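Local coordinates for protein sarcosine oxidase (Pyrococcus horikoshii, PDB 1Y56) that probably oxidises L-proline as the beta subunit of an L-proline dehydrogenase complex, binding both FAD and FMN, at residues 220-231 and 299-310. Sequence-based numbering, arbitrary orientation.
Sequences IEPYKHQAVITQ and LILRTWAGYYAK. With FMN (flavin mononucleotide), chain E.
Ala-227 and Trp-304 form a hydrogen-bonded pair in the antiparallel pairing of strands 221-230 and 299-310, which a beta bulge shifts by one residue between Ile-229 and Thr-230. The methyl CB of Ala-227 lies over one face of the indole, 3.8 Å from the centroid of its six-membered ring, a CH-pi contact; FMN covers the opposite face. Along Trp-304, CB and CG lie beside the ribityl O4' and C4', NE1 is hydrogen-bonded to Arg-46 O, CE3 meets C1', and CZ2 (3.3 Å from C9) and CH2 reach C9 of the isoalloxazine. Ile-229 CB lies at the ring edge, 3.8 Å from CZ3. Chi1 of 70° turns the indole toward strand 221-230, bringing its six-membered ring against the Ala-227 methyl. With a leucine in its place the flavin would probably lose the flat surface it lies against. On the same side of the sheet, Arg-302 NH2 donates to FMN O4' (3.2 Å) and lies 3.0 Å from phosphate O3P; NE and NH1 are hydrogen-bonded to Gln-450 OE1 and Val-477 O of the neighbouring PH1363 chain. Farther along, His-225 and Tyr-308 stack face to face, their exact spacing doubtful. Strand 299-310 touches FAD through Gly-306, Tyr-307 and Tyr-308. The paired strands thus offer FMN an aromatic surface and a guanidinium whose charge would probably favour the phosphate, at a subunit interface.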
# COMPACT_ATOMS: atom_id res chain seq x y z
N ILE B 220 30.14 24.45 -27.83
CA ILE B 220 30.74 23.16 -27.52
C ILE B 220 29.62 22.20 -27.18
O ILE B 220 28.95 22.38 -26.17
CB ILE B 220 31.74 23.26 -26.34
CG1 ILE B 220 32.85 24.27 -26.65
CG2 ILE B 220 32.35 21.90 -26.03
CD1 ILE B 220 33.75 24.57 -25.46
N GLU B 221 29.40 21.20 -28.02
CA GLU B 221 28.30 20.27 -27.82
C GLU B 221 28.78 18.87 -27.47
O GLU B 221 29.70 18.37 -28.11
CB GLU B 221 27.41 20.18 -29.07
CG GLU B 221 26.71 21.45 -29.54
CD GLU B 221 25.95 22.18 -28.44
OE1 GLU B 221 25.87 23.43 -28.53
OE2 GLU B 221 25.46 21.52 -27.48
N PRO B 222 28.13 18.21 -26.48
CA PRO B 222 28.47 16.81 -26.21
C PRO B 222 27.87 15.88 -27.26
O PRO B 222 26.67 15.95 -27.54
CB PRO B 222 27.85 16.55 -24.84
CG PRO B 222 26.69 17.47 -24.78
CD PRO B 222 27.06 18.69 -25.58
N TYR B 223 28.71 15.03 -27.84
CA TYR B 223 28.25 14.01 -28.79
C TYR B 223 28.60 12.63 -28.31
O TYR B 223 29.64 12.41 -27.71
CB TYR B 223 28.88 14.20 -30.16
CG TYR B 223 28.26 15.30 -30.96
CD1 TYR B 223 27.30 15.03 -31.94
CD2 TYR B 223 28.62 16.63 -30.73
CE1 TYR B 223 26.72 16.05 -32.68
CE2 TYR B 223 28.06 17.66 -31.45
CZ TYR B 223 27.11 17.37 -32.42
OH TYR B 223 26.55 18.40 -33.13
N LYS B 224 27.72 11.70 -28.62
CA LYS B 224 27.92 10.34 -28.21
C LYS B 224 28.81 9.63 -29.21
O LYS B 224 28.40 9.41 -30.34
CB LYS B 224 26.59 9.62 -28.08
CG LYS B 224 26.71 8.31 -27.32
CD LYS B 224 25.36 7.83 -26.81
CE LYS B 224 24.61 7.00 -27.83
NZ LYS B 224 23.43 6.38 -27.17
N HIS B 225 30.02 9.30 -28.78
CA HIS B 225 30.89 8.33 -29.50
C HIS B 225 30.97 7.02 -28.72
O HIS B 225 30.65 6.98 -27.53
CB HIS B 225 32.26 8.93 -29.83
CG HIS B 225 32.23 9.84 -31.02
ND1 HIS B 225 31.70 11.12 -30.98
CD2 HIS B 225 32.62 9.64 -32.31
CE1 HIS B 225 31.79 11.67 -32.18
NE2 HIS B 225 32.34 10.79 -33.00
N GLN B 226 31.35 5.95 -29.40
CA GLN B 226 31.33 4.62 -28.79
C GLN B 226 32.61 3.81 -29.00
O GLN B 226 33.40 4.09 -29.90
CB GLN B 226 30.11 3.82 -29.25
CG GLN B 226 28.76 4.39 -28.77
CD GLN B 226 27.59 3.52 -29.18
OE1 GLN B 226 27.41 2.42 -28.66
NE2 GLN B 226 26.78 4.00 -30.12
N ALA B 227 32.81 2.80 -28.16
CA ALA B 227 33.95 1.92 -28.30
C ALA B 227 33.59 0.47 -28.01
O ALA B 227 32.57 0.18 -27.38
CB ALA B 227 35.13 2.38 -27.42
N VAL B 228 34.43 -0.43 -28.51
CA VAL B 228 34.30 -1.86 -28.25
C VAL B 228 35.61 -2.39 -27.64
O VAL B 228 36.67 -1.80 -27.81
CB VAL B 228 33.94 -2.62 -29.55
CG1 VAL B 228 35.06 -2.52 -30.57
CG2 VAL B 228 33.57 -4.06 -29.27
N ILE B 229 35.51 -3.48 -26.89
CA ILE B 229 36.70 -4.19 -26.43
C ILE B 229 36.51 -5.68 -26.73
O ILE B 229 35.43 -6.23 -26.50
CB ILE B 229 37.00 -3.94 -24.91
CG1 ILE B 229 38.32 -4.58 -24.50
CG2 ILE B 229 35.85 -4.46 -24.01
CD1 ILE B 229 39.49 -3.95 -25.14
N THR B 230 37.54 -6.32 -27.26
CA THR B 230 37.47 -7.75 -27.50
C THR B 230 38.13 -8.50 -26.35
O THR B 230 38.63 -7.90 -25.40
CB THR B 230 38.13 -8.15 -28.82
OG1 THR B 230 39.53 -8.38 -28.61
CG2 THR B 230 37.97 -7.07 -29.86
N GLN B 231 38.11 -9.83 -26.44
CA GLN B 231 38.82 -10.69 -25.49
C GLN B 231 40.32 -10.48 -25.66
O GLN B 231 40.76 -10.10 -26.74
CB GLN B 231 38.47 -12.13 -25.76
CG GLN B 231 38.89 -12.60 -27.12
CD GLN B 231 38.71 -14.09 -27.28
OE1 GLN B 231 37.82 -14.55 -28.01
NE2 GLN B 231 39.55 -14.85 -26.58
N LEU B 299 35.84 -12.95 -29.74
CA LEU B 299 34.72 -12.56 -28.90
C LEU B 299 34.71 -11.06 -28.57
O LEU B 299 35.74 -10.51 -28.15
CB LEU B 299 34.79 -13.35 -27.60
CG LEU B 299 33.97 -14.62 -27.34
CD1 LEU B 299 33.21 -15.12 -28.55
CD2 LEU B 299 34.88 -15.69 -26.77
N ILE B 300 33.56 -10.41 -28.76
CA ILE B 300 33.34 -9.07 -28.21
C ILE B 300 32.86 -9.23 -26.77
O ILE B 300 31.97 -10.03 -26.52
CB ILE B 300 32.28 -8.29 -28.98
CG1 ILE B 300 32.79 -7.93 -30.36
CG2 ILE B 300 31.91 -7.01 -28.25
CD1 ILE B 300 31.70 -7.58 -31.34
N LEU B 301 33.45 -8.49 -25.84
CA LEU B 301 33.11 -8.63 -24.42
C LEU B 301 32.12 -7.58 -23.93
O LEU B 301 31.16 -7.92 -23.25
CB LEU B 301 34.36 -8.58 -23.54
CG LEU B 301 35.31 -9.77 -23.66
CD1 LEU B 301 36.45 -9.61 -22.67
CD2 LEU B 301 34.59 -11.10 -23.45
N ARG B 302 32.38 -6.33 -24.27
CA ARG B 302 31.59 -5.19 -23.83
C ARG B 302 31.73 -4.05 -24.84
O ARG B 302 32.66 -4.02 -25.66
CB ARG B 302 32.06 -4.73 -22.43
CG ARG B 302 31.52 -3.35 -21.95
CD ARG B 302 31.95 -3.01 -20.51
NE ARG B 302 31.05 -3.64 -19.55
CZ ARG B 302 30.23 -3.00 -18.71
NH1 ARG B 302 29.45 -3.71 -17.90
NH2 ARG B 302 30.18 -1.68 -18.67
N THR B 303 30.78 -3.12 -24.77
CA THR B 303 30.76 -1.92 -25.59
C THR B 303 30.43 -0.78 -24.64
O THR B 303 29.68 -0.99 -23.68
CB THR B 303 29.65 -2.06 -26.63
OG1 THR B 303 30.12 -2.87 -27.70
CG2 THR B 303 29.25 -0.72 -27.18
N TRP B 304 30.99 0.41 -24.87
CA TRP B 304 30.61 1.57 -24.06
C TRP B 304 30.56 2.88 -24.86
O TRP B 304 30.82 2.89 -26.06
CB TRP B 304 31.51 1.71 -22.83
CG TRP B 304 32.89 2.12 -23.14
CD1 TRP B 304 33.41 3.37 -23.08
CD2 TRP B 304 33.95 1.27 -23.56
NE1 TRP B 304 34.73 3.36 -23.44
CE2 TRP B 304 35.09 2.07 -23.75
CE3 TRP B 304 34.05 -0.11 -23.81
CZ2 TRP B 304 36.31 1.55 -24.16
CZ3 TRP B 304 35.26 -0.62 -24.23
CH2 TRP B 304 36.37 0.21 -24.39
N ALA B 305 30.21 3.98 -24.18
CA ALA B 305 30.09 5.29 -24.81
C ALA B 305 30.73 6.40 -23.98
O ALA B 305 30.97 6.25 -22.77
CB ALA B 305 28.62 5.61 -25.08
N GLY B 306 31.00 7.53 -24.63
CA GLY B 306 31.55 8.71 -23.98
C GLY B 306 31.34 9.93 -24.84
O GLY B 306 30.91 9.83 -26.01
N TYR B 307 31.65 11.09 -24.27
CA TYR B 307 31.44 12.35 -24.97
C TYR B 307 32.64 12.76 -25.81
O TYR B 307 33.79 12.67 -25.37
CB TYR B 307 31.17 13.47 -23.96
CG TYR B 307 30.07 13.18 -22.97
CD1 TYR B 307 28.93 12.47 -23.34
CD2 TYR B 307 30.16 13.66 -21.67
CE1 TYR B 307 27.92 12.22 -22.42
CE2 TYR B 307 29.16 13.42 -20.75
CZ TYR B 307 28.05 12.70 -21.12
OH TYR B 307 27.05 12.46 -20.20
N TYR B 308 32.39 13.18 -27.04
CA TYR B 308 33.30 14.10 -27.69
C TYR B 308 32.69 15.45 -27.35
O TYR B 308 31.47 15.62 -27.44
CB TYR B 308 33.29 13.91 -29.20
CG TYR B 308 34.20 12.84 -29.79
CD1 TYR B 308 34.71 11.78 -29.01
CD2 TYR B 308 34.51 12.88 -31.16
CE1 TYR B 308 35.53 10.79 -29.60
CE2 TYR B 308 35.31 11.91 -31.75
CZ TYR B 308 35.82 10.87 -30.98
OH TYR B 308 36.62 9.93 -31.60
N ALA B 309 33.51 16.40 -26.91
CA ALA B 309 33.05 17.78 -26.76
C ALA B 309 33.42 18.53 -28.03
O ALA B 309 34.54 19.04 -28.15
CB ALA B 309 33.65 18.43 -25.54
N LYS B 310 32.48 18.57 -28.99
CA LYS B 310 32.74 19.09 -30.33
C LYS B 310 32.57 20.60 -30.48
O LYS B 310 31.63 21.19 -29.95
CB LYS B 310 31.84 18.37 -31.34
CG LYS B 310 32.41 17.05 -31.86
CD LYS B 310 31.69 16.57 -33.13
CE LYS B 310 31.99 17.46 -34.35
NZ LYS B 310 31.24 17.01 -35.57
N1 FMN E . 35.44 -3.28 -20.27
C2 FMN E . 35.57 -4.62 -20.15
O2 FMN E . 34.57 -5.32 -19.89
N3 FMN E . 36.77 -5.21 -20.32
C4 FMN E . 37.86 -4.47 -20.61
O4 FMN E . 38.97 -5.04 -20.76
C4A FMN E . 37.75 -3.08 -20.73
N5 FMN E . 38.83 -2.31 -21.02
C5A FMN E . 38.75 -0.96 -21.14
C6 FMN E . 39.90 -0.22 -21.44
C7 FMN E . 39.84 1.17 -21.57
C7M FMN E . 41.12 1.91 -21.89
C8 FMN E . 38.61 1.82 -21.41
C8M FMN E . 38.47 3.29 -21.54
C9 FMN E . 37.46 1.08 -21.11
C9A FMN E . 37.52 -0.31 -20.98
N10 FMN E . 36.37 -1.10 -20.67
C10 FMN E . 36.50 -2.50 -20.56
C1' FMN E . 35.06 -0.50 -20.51
C2' FMN E . 34.82 -0.03 -19.10
O2' FMN E . 33.86 -0.93 -18.51
C3' FMN E . 34.38 1.44 -19.22
O3' FMN E . 34.88 2.25 -18.14
C4' FMN E . 32.89 1.55 -19.28
O4' FMN E . 32.23 0.58 -19.64
C5' FMN E . 32.21 2.84 -18.88
O5' FMN E . 31.25 2.56 -17.87
P FMN E . 29.73 2.18 -18.26
O1P FMN E . 29.14 3.51 -18.65
O2P FMN E . 29.19 1.57 -16.99
O3P FMN E . 29.79 1.21 -19.40